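Side-chain contacts in phenylacetate-coenzyme A ligase (Bacteroides vulgatus, PDB 3LAX), which belongs to the AMP-binding enzyme superfamily and is modelled here as its small C-terminal alpha/beta domain: residues Thr21-Phe26 and Ser31-Thr36; Thr36-Glu41 and Glu45-Val50. All blocks are in the same frame, centred on the assembly; numbering follows the deposited sequence. Where two conformers were deposited one is given.

Contact 1 of 2, residues Thr21-Phe26 and Ser31-Thr36; sequences TILLQF and SDYLIT
Leu24 of helix 16-24 and Ser31, at the corner where the chain enters strand 32-40, bring their backbones to 6.1 Å between their CA atoms, the nearest such approach of 21-26 and 31-36. The contact is small, 123 Å² in all, and no hydrogen bond crosses it. Its apolar centre is Leu23 against Tyr33, whose side chains meet at a slant: methyl CD1 of Leu23 lies 3.6 Å from CB of Tyr33, and CG of Tyr33 is 3.8 Å from the same methyl. The leucine thus touches the root of the aromatic side chain, with CD1 placed obliquely to the ring. Leu23 holds CG opposite its carbonyl carbon (chi1 -62°), and a fully extended second torsion (179°) then carries CD1 outward from the helix to meet the tyrosine. Tyr33 carries CG between its backbone N and carbonyl carbon (chi1 66°), which sends the ring back alongside the helix, and its hydroxyl OH hydrogen-bonds to Glu20 OE1 one turn before Leu24. In this C-terminal domain of an AMP-binding enzyme, helix 16-24 lies against the mixed sheet of strands 83-87, 43-52, 32-40 and 102-104. Leu23 fills the seam: besides Tyr33 it meets Val48 of the neighbouring strand and Ile70 of helix 60-78. Tyr33 is buried too, and the carbonyl O of Ser31 sits in the plane of its ring, at the edge, 3.6 Å from CD2 of Tyr33. Toward the surface the packing thins to Leu24 CD2 over Ser31 CB at 4.2 Å.

Contact 2 of 2, residues Thr36-Glu41 and Glu45-Val50; sequences TLETAE and EMTVEV
Thr36-Glu41 and Glu45-Val50 form the antiparallel pairing of the beta hairpin 32-40/43-52, whose two strands occupy the middle of the four-stranded mixed sheet. Thr36 with Thr47 and Glu38 with Glu45 are hydrogen-bonded pairs; Leu37 with Met46, between them, is a non-hydrogen-bonded pair. Four backbone bonds close the ladder: Thr36 N to Thr47 O at 2.8 Å and Thr47 N to Thr36 O, then Glu38 N to Glu45 O and Glu45 N to Glu38 O. Their N-H...O angles of 162° to 174° mark a regular pairing. On the buried face Leu37 and Met46, a selenomethionine, run side by side in the same direction. Leu37 CD2 is 3.8 Å from the terminal methyl CE of Met46, which a bend at chi3 (-69°) brings round to it; Ile7 packs on both. The other face is polar. There Glu38, Thr36, Thr47 and Glu49 are joined through two waters. One takes a hydrogen bond from Thr36 OG1 at 2.6 Å and gives one to Glu49 OE1 at 2.8 Å; the other lies at hydrogen-bonding distance, 2.8 Å, from both Thr47 OG1 and Glu38 OE2, though it may not serve every acceptor at once. Toward the turn, Glu45 stretches beyond CG to set OE1 3.4 Å from Ala40 CB. Three glutamates on one face probably repel one another mildly; the 6.3 Å between Glu38 OE2 and Glu45 OE1 and the waters at Glu38 and Glu49 would ease this, with Lys85 beside Glu49 a likely partial offset.

Contacts 1 and 2 follow one another along strand 32-40 and share Thr36, with their centres 15 Å apart. Both are partly buried, but they do different work: contact 1 seats a helix on the sheet through side chains alone, whereas contact 2 builds the sheet itself, chiefly through backbone bonds, and buries about three times the surface. The hairpin pairing runs on between them, with Leu34 N probably bonded to Glu49 O. The apolar faces are also continuous, Ile35 CG2 of 31-36 packing on Met46 CG of 45-50 at 3.8 Å. Leu24 and Ser31 meet loosely at the edge of contact 1, while contact 2 has a polar face where two waters link threonines and glutamates.

Contact 1 of 2, residues Thr21-Phe26 and Ser31-Thr36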
ATOM      1  N   THR A  21      -0.649  -9.793  -0.128  1.00 18.00           N
ATOM      2  CA  THR A  21      -0.162 -10.963   0.596  1.00 19.74           C
ATOM      3  C   THR A  21       0.772 -10.582   1.742  1.00 18.23           C
ATOM      4  O   THR A  21       0.681 -11.127   2.855  1.00 21.07           O
ATOM      5  CB  THR A  21       0.550 -11.911  -0.368  1.00 22.24           C
ATOM      6  OG1 THR A  21      -0.401 -12.366  -1.333  1.00 22.83           O
ATOM      7  CG2 THR A  21       1.124 -13.107   0.378  1.00 24.41           C
ATOM      8  N   ILE A  22       1.673  -9.649   1.468  1.00 17.54           N
ATOM      9  CA  ILE A  22       2.588  -9.167   2.490  0.50 16.94           C
ATOM     10  C   ILE A  22       1.850  -8.460   3.629  1.00 18.03           C
ATOM     11  O   ILE A  22       2.108  -8.736   4.806  1.00 18.50           O
ATOM     12  CB  ILE A  22       3.672  -8.264   1.879  0.50 15.96           C
ATOM     13  CG1 ILE A  22       4.728  -9.136   1.196  0.50 16.49           C
ATOM     14  CG2 ILE A  22       4.309  -7.383   2.940  0.50 17.10           C
ATOM     15  CD1 ILE A  22       5.584  -8.415   0.190  0.50 15.92           C
ATOM     16  N   LEU A  23       0.917  -7.570   3.287  1.00 16.88           N
ATOM     17  CA  LEU A  23       0.149  -6.840   4.302  1.00 17.59           C
ATOM     18  C   LEU A  23      -0.657  -7.766   5.200  1.00 18.29           C
ATOM     19  O   LEU A  23      -0.799  -7.510   6.408  1.00 19.28           O
ATOM     20  CB  LEU A  23      -0.786  -5.828   3.642  1.00 16.51           C
ATOM     21  CG  LEU A  23      -0.119  -4.717   2.829  1.00 15.64           C
ATOM     22  CD1 LEU A  23      -1.170  -3.815   2.209  1.00 18.12           C
ATOM     23  CD2 LEU A  23       0.864  -3.923   3.711  1.00 17.60           C
ATOM     24  N   LEU A  24      -1.211  -8.826   4.624  1.00 19.98           N
ATOM     25  CA  LEU A  24      -2.092  -9.713   5.383  1.00 22.44           C
ATOM     26  C   LEU A  24      -1.414 -10.407   6.552  1.00 24.37           C
ATOM     27  O   LEU A  24      -2.080 -10.816   7.502  1.00 27.28           O
ATOM     28  CB  LEU A  24      -2.694 -10.777   4.479  1.00 24.40           C
ATOM     29  CG  LEU A  24      -4.009 -10.450   3.800  1.00 27.92           C
ATOM     30  CD1 LEU A  24      -4.309 -11.543   2.785  1.00 27.82           C
ATOM     31  CD2 LEU A  24      -5.144 -10.304   4.824  1.00 28.15           C
ATOM     32  N   GLN A  25      -0.100 -10.560   6.489  1.00 24.47           N
ATOM     33  CA  GLN A  25       0.626 -11.291   7.528  0.50 26.25           C
ATOM     34  C   GLN A  25       0.803 -10.496   8.817  1.00 25.41           C
ATOM     35  O   GLN A  25       1.128 -11.071   9.861  1.00 28.83           O
ATOM     36  CB  GLN A  25       1.992 -11.767   7.023  0.50 28.80           C
ATOM     37  CG  GLN A  25       1.967 -13.124   6.322  0.50 30.69           C
ATOM     38  CD  GLN A  25       1.384 -14.233   7.188  0.50 32.82           C
ATOM     39  OE1 GLN A  25       1.993 -14.661   8.173  0.50 34.05           O
ATOM     40  NE2 GLN A  25       0.202 -14.710   6.815  0.50 31.70           N
ATOM     41  N   PHE A  26       0.587  -9.179   8.757  1.00 21.92           N
ATOM     42  CA  PHE A  26       0.762  -8.321   9.942  1.00 20.70           C
ATOM     43  C   PHE A  26      -0.468  -8.284  10.840  1.00 20.24           C
ATOM     44  O   PHE A  26      -1.537  -7.821  10.426  1.00 20.00           O
ATOM     45  CB  PHE A  26       1.113  -6.884   9.545  1.00 20.01           C
ATOM     46  CG  PHE A  26       2.486  -6.727   8.949  1.00 18.31           C
ATOM     47  CD1 PHE A  26       3.561  -6.363   9.742  1.00 20.65           C
ATOM     48  CD2 PHE A  26       2.703  -6.964   7.596  1.00 19.37           C
ATOM     49  CE1 PHE A  26       4.820  -6.204   9.202  1.00 20.00           C
ATOM     50  CE2 PHE A  26       3.962  -6.813   7.046  1.00 18.39           C
ATOM     51  CZ  PHE A  26       5.029  -6.438   7.846  1.00 20.27           C
ATOM     52  N   SER A  31      -7.396  -5.856   6.892  1.00 14.98           N
ATOM     53  CA  SER A  31      -7.261  -6.418   5.548  1.00 15.24           C
ATOM     54  C   SER A  31      -7.473  -5.389   4.447  1.00 15.39           C
ATOM     55  O   SER A  31      -7.224  -5.673   3.285  1.00 19.52           O
ATOM     56  CB  SER A  31      -8.272  -7.541   5.347  1.00 16.17           C
ATOM     57  OG  SER A  31      -9.579  -7.007   5.288  1.00 18.29           O
ATOM     58  N   ASP A  32      -7.942  -4.198   4.797  1.00 15.34           N
ATOM     59  CA  ASP A  32      -8.206  -3.191   3.784  1.00 16.22           C
ATOM     60  C   ASP A  32      -7.038  -2.266   3.540  1.00 15.08           C
ATOM     61  O   ASP A  32      -6.441  -1.729   4.475  1.00 17.50           O
ATOM     62  CB  ASP A  32      -9.464  -2.396   4.130  1.00 18.48           C
ATOM     63  CG  ASP A  32     -10.687  -3.269   4.121  1.00 19.15           C
ATOM     64  OD1 ASP A  32     -11.090  -3.685   3.010  1.00 21.38           O
ATOM     65  OD2 ASP A  32     -11.209  -3.584   5.213  1.00 20.91           O
ATOM     66  N   TYR A  33      -6.715  -2.098   2.264  1.00 15.35           N
ATOM     67  CA  TYR A  33      -5.596  -1.293   1.834  1.00 15.73           C
ATOM     68  C   TYR A  33      -5.986  -0.628   0.520  1.00 15.40           C
ATOM     69  O   TYR A  33      -6.956  -1.037  -0.150  1.00 17.58           O
ATOM     70  CB  TYR A  33      -4.360  -2.174   1.625  1.00 15.59           C
ATOM     71  CG  TYR A  33      -4.542  -3.152   0.485  1.00 15.46           C
ATOM     72  CD1 TYR A  33      -4.065  -2.860  -0.778  1.00 17.32           C
ATOM     73  CD2 TYR A  33      -5.205  -4.357   0.674  1.00 17.01           C
ATOM     74  CE1 TYR A  33      -4.241  -3.748  -1.835  1.00 18.73           C
ATOM     75  CE2 TYR A  33      -5.380  -5.255  -0.369  1.00 18.67           C
ATOM     76  CZ  TYR A  33      -4.902  -4.937  -1.621  1.00 18.62           C
ATOM     77  OH  TYR A  33      -5.084  -5.817  -2.673  1.00 20.41           O
ATOM     78  N   LEU A  34      -5.247   0.409   0.160  1.00 14.33           N
ATOM     79  CA  LEU A  34      -5.481   1.104  -1.093  1.00 15.40           C
ATOM     80  C   LEU A  34      -4.152   1.548  -1.658  1.00 14.92           C
ATOM     81  O   LEU A  34      -3.375   2.202  -0.977  1.00 15.70           O
ATOM     82  CB  LEU A  34      -6.368   2.326  -0.861  1.00 17.48           C
ATOM     83  CG  LEU A  34      -6.657   3.159  -2.109  1.00 18.20           C
ATOM     84  CD1 LEU A  34      -7.415   2.334  -3.141  1.00 19.18           C
ATOM     85  CD2 LEU A  34      -7.431   4.418  -1.729  1.00 20.96           C
ATOM     86  N   ILE A  35      -3.885   1.154  -2.898  1.00 15.24           N
ATOM     87  CA  ILE A  35      -2.669   1.538  -3.581  1.00 14.77           C
ATOM     88  C   ILE A  35      -3.027   2.704  -4.490  1.00 14.90           C
ATOM     89  O   ILE A  35      -3.886   2.568  -5.360  1.00 16.14           O
ATOM     90  CB  ILE A  35      -2.148   0.375  -4.454  1.00 14.78           C
ATOM     91  CG1 ILE A  35      -1.853  -0.872  -3.604  1.00 15.68           C
ATOM     92  CG2 ILE A  35      -0.927   0.793  -5.239  1.00 16.43           C
ATOM     93  CD1 ILE A  35      -1.734  -2.164  -4.436  1.00 17.55           C
ATOM     94  N   THR A  36      -2.403   3.857  -4.280  1.00 15.57           N
ATOM     95  CA  THR A  36      -2.683   5.016  -5.124  1.00 16.32           C
ATOM     96  C   THR A  36      -1.468   5.348  -5.977  1.00 16.48           C
ATOM     97  O   THR A  36      -0.361   5.500  -5.457  1.00 17.76           O
ATOM     98  CB  THR A  36      -3.086   6.269  -4.305  1.00 17.39           C
ATOM     99  OG1 THR A  36      -4.271   5.988  -3.553  1.00 20.49           O
ATOM    100  CG2 THR A  36      -3.363   7.453  -5.244  1.00 18.98           C
TER

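Contact 2 of 2, residues Thr36-Glu41 and Glu45-Val50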
ATOM      1  N   THR A  36      -2.403   3.857  -4.280  1.00 15.57           N
ATOM      2  CA  THR A  36      -2.683   5.016  -5.124  1.00 16.32           C
ATOM      3  C   THR A  36      -1.468   5.348  -5.977  1.00 16.48           C
ATOM      4  O   THR A  36      -0.361   5.500  -5.457  1.00 17.76           O
ATOM      5  CB  THR A  36      -3.086   6.269  -4.305  1.00 17.39           C
ATOM      6  OG1 THR A  36      -4.271   5.988  -3.553  1.00 20.49           O
ATOM      7  CG2 THR A  36      -3.363   7.453  -5.244  1.00 18.98           C
ATOM      8  N   LEU A  37      -1.674   5.434  -7.290  1.00 17.05           N
ATOM      9  CA  LEU A  37      -0.605   5.778  -8.220  1.00 18.44           C
ATOM     10  C   LEU A  37      -0.860   7.189  -8.711  1.00 22.15           C
ATOM     11  O   LEU A  37      -1.964   7.513  -9.151  1.00 22.91           O
ATOM     12  CB  LEU A  37      -0.592   4.817  -9.419  1.00 19.62           C
ATOM     13  CG  LEU A  37      -0.491   3.331  -9.045  1.00 20.37           C
ATOM     14  CD1 LEU A  37      -0.706   2.418 -10.251  1.00 23.63           C
ATOM     15  CD2 LEU A  37       0.842   3.016  -8.367  1.00 23.98           C
ATOM     16  N   GLU A  38       0.149   8.043  -8.637  1.00 25.36           N
ATOM     17  CA  GLU A  38      -0.025   9.380  -9.172  1.00 30.40           C
ATOM     18  C   GLU A  38       1.254   9.928  -9.762  1.00 33.04           C
ATOM     19  O   GLU A  38       2.328   9.360  -9.586  1.00 32.96           O
ATOM     20  CB  GLU A  38      -0.604  10.326  -8.117  1.00 36.71           C
ATOM     21  CG  GLU A  38       0.081  10.271  -6.776  1.00 39.75           C
ATOM     22  CD  GLU A  38      -0.805  10.801  -5.663  1.00 42.67           C
ATOM     23  OE1 GLU A  38      -1.474  11.841  -5.871  1.00 43.56           O
ATOM     24  OE2 GLU A  38      -0.834  10.172  -4.583  1.00 43.06           O
ATOM     25  N   THR A  39       1.118  11.023 -10.496  1.00 35.11           N
ATOM     26  CA  THR A  39       2.262  11.685 -11.083  1.00 37.63           C
ATOM     27  C   THR A  39       2.584  12.914 -10.243  1.00 42.65           C
ATOM     28  O   THR A  39       1.818  13.874 -10.215  1.00 42.95           O
ATOM     29  CB  THR A  39       1.979  12.071 -12.540  1.00 35.26           C
ATOM     30  OG1 THR A  39       1.552  10.904 -13.257  1.00 32.21           O
ATOM     31  CG2 THR A  39       3.230  12.649 -13.199  1.00 36.52           C
ATOM     32  N   ALA A  40       3.703  12.854  -9.529  1.00 48.10           N
ATOM     33  CA  ALA A  40       4.159  13.962  -8.696  1.00 52.19           C
ATOM     34  C   ALA A  40       5.207  14.758  -9.453  1.00 54.92           C
ATOM     35  O   ALA A  40       6.326  14.283  -9.661  1.00 55.49           O
ATOM     36  CB  ALA A  40       4.735  13.440  -7.387  1.00 52.64           C
ATOM     37  N   GLU A  41       4.839  15.969  -9.860  1.00 57.06           N
ATOM     38  CA  GLU A  41       5.699  16.791 -10.697  1.00 59.06           C
ATOM     39  C   GLU A  41       6.028  16.036 -11.971  1.00 60.03           C
ATOM     40  O   GLU A  41       5.203  15.919 -12.878  1.00 60.58           O
ATOM     41  CB  GLU A  41       7.004  17.120  -9.975  1.00 59.90           C
ATOM     42  CG  GLU A  41       6.842  17.622  -8.560  1.00 60.93           C
ATOM     43  CD  GLU A  41       8.056  17.309  -7.714  1.00 61.71           C
ATOM     44  OE1 GLU A  41       8.570  16.173  -7.819  1.00 61.18           O
ATOM     45  OE2 GLU A  41       8.497  18.192  -6.949  1.00 62.76           O
ATOM     46  N   GLU A  45       4.608   8.089  -8.476  1.00 27.85           N
ATOM     47  CA  GLU A  45       4.773   7.629  -7.111  1.00 27.82           C
ATOM     48  C   GLU A  45       3.679   6.627  -6.775  1.00 24.08           C
ATOM     49  O   GLU A  45       2.557   6.740  -7.262  1.00 23.56           O
ATOM     50  CB  GLU A  45       4.694   8.803  -6.138  1.00 34.06           C
ATOM     51  CG  GLU A  45       5.996   9.542  -5.911  1.00 42.42           C
ATOM     52  CD  GLU A  45       5.957  10.378  -4.644  1.00 48.20           C
ATOM     53  OE1 GLU A  45       5.295  11.440  -4.644  1.00 50.87           O
ATOM     54  OE2 GLU A  45       6.583   9.965  -3.642  1.00 50.50           O
HETATM   55  N   MSE A  46       4.014   5.647  -5.942  1.00 21.84           N
HETATM   56  CA  MSE A  46       3.031   4.731  -5.391  1.00 18.27           C
HETATM   57  C   MSE A  46       2.892   4.979  -3.901  1.00 16.90           C
HETATM   58  O   MSE A  46       3.888   4.996  -3.190  1.00 18.12           O
HETATM   59  CB  MSE A  46       3.448   3.270  -5.608  1.00 20.05           C
HETATM   60  CG  MSE A  46       2.573   2.282  -4.844  1.00 20.52           C
HETATM   61 SE   MSE A  46       3.087   0.407  -4.931  0.70 26.21          SE
HETATM   62  CE  MSE A  46       2.658   0.117  -6.784  1.00 24.42           C
ATOM     63  N   THR A  47       1.659   5.170  -3.442  1.00 15.53           N
ATOM     64  CA  THR A  47       1.368   5.208  -2.014  1.00 15.32           C
ATOM     65  C   THR A  47       0.564   3.963  -1.666  1.00 15.55           C
ATOM     66  O   THR A  47      -0.353   3.582  -2.399  1.00 16.96           O
ATOM     67  CB  THR A  47       0.562   6.470  -1.635  1.00 16.89           C
ATOM     68  OG1 THR A  47       1.328   7.635  -1.963  1.00 19.30           O
ATOM     69  CG2 THR A  47       0.244   6.478  -0.138  1.00 18.13           C
ATOM     70  N   VAL A  48       0.920   3.313  -0.561  1.00 13.54           N
ATOM     71  CA  VAL A  48       0.147   2.199  -0.065  1.00 13.56           C
ATOM     72  C   VAL A  48      -0.416   2.591   1.303  1.00 12.92           C
ATOM     73  O   VAL A  48       0.322   2.670   2.283  1.00 14.72           O
ATOM     74  CB  VAL A  48       0.989   0.904   0.035  1.00 13.13           C
ATOM     75  CG1 VAL A  48       0.152  -0.237   0.607  1.00 16.11           C
ATOM     76  CG2 VAL A  48       1.565   0.528  -1.342  1.00 14.29           C
ATOM     77  N   GLU A  49      -1.714   2.856   1.334  1.00 13.80           N
ATOM     78  CA  GLU A  49      -2.420   3.105   2.591  1.00 13.91           C
ATOM     79  C   GLU A  49      -2.968   1.779   3.092  1.00 14.82           C
ATOM     80  O   GLU A  49      -3.502   0.980   2.322  1.00 15.37           O
ATOM     81  CB  GLU A  49      -3.585   4.061   2.375  1.00 15.43           C
ATOM     82  CG  GLU A  49      -3.172   5.499   2.146  1.00 17.08           C
ATOM     83  CD  GLU A  49      -4.342   6.385   1.782  1.00 19.86           C
ATOM     84  OE1 GLU A  49      -4.977   6.147   0.732  1.00 20.75           O
ATOM     85  OE2 GLU A  49      -4.637   7.321   2.553  1.00 23.78           O
ATOM     86  N   VAL A  50      -2.833   1.526   4.384  1.00 14.60           N
ATOM     87  CA  VAL A  50      -3.413   0.321   4.957  0.50 15.53           C
ATOM     88  C   VAL A  50      -3.983   0.636   6.324  1.00 14.32           C
ATOM     89  O   VAL A  50      -3.391   1.382   7.111  1.00 14.82           O
ATOM     90  CB  VAL A  50      -2.413  -0.869   5.014  0.50 16.45           C
ATOM     91  CG1 VAL A  50      -1.138  -0.479   5.736  0.50 14.08           C
ATOM     92  CG2 VAL A  50      -3.062  -2.091   5.660  0.50 16.55           C
TER
HETATM   93  O   HOH W   1      -3.409   5.064  -1.262  1.00 18.67           O
HETATM   94  O   HOH W   2       1.091   8.208  -4.656  1.00 28.50           O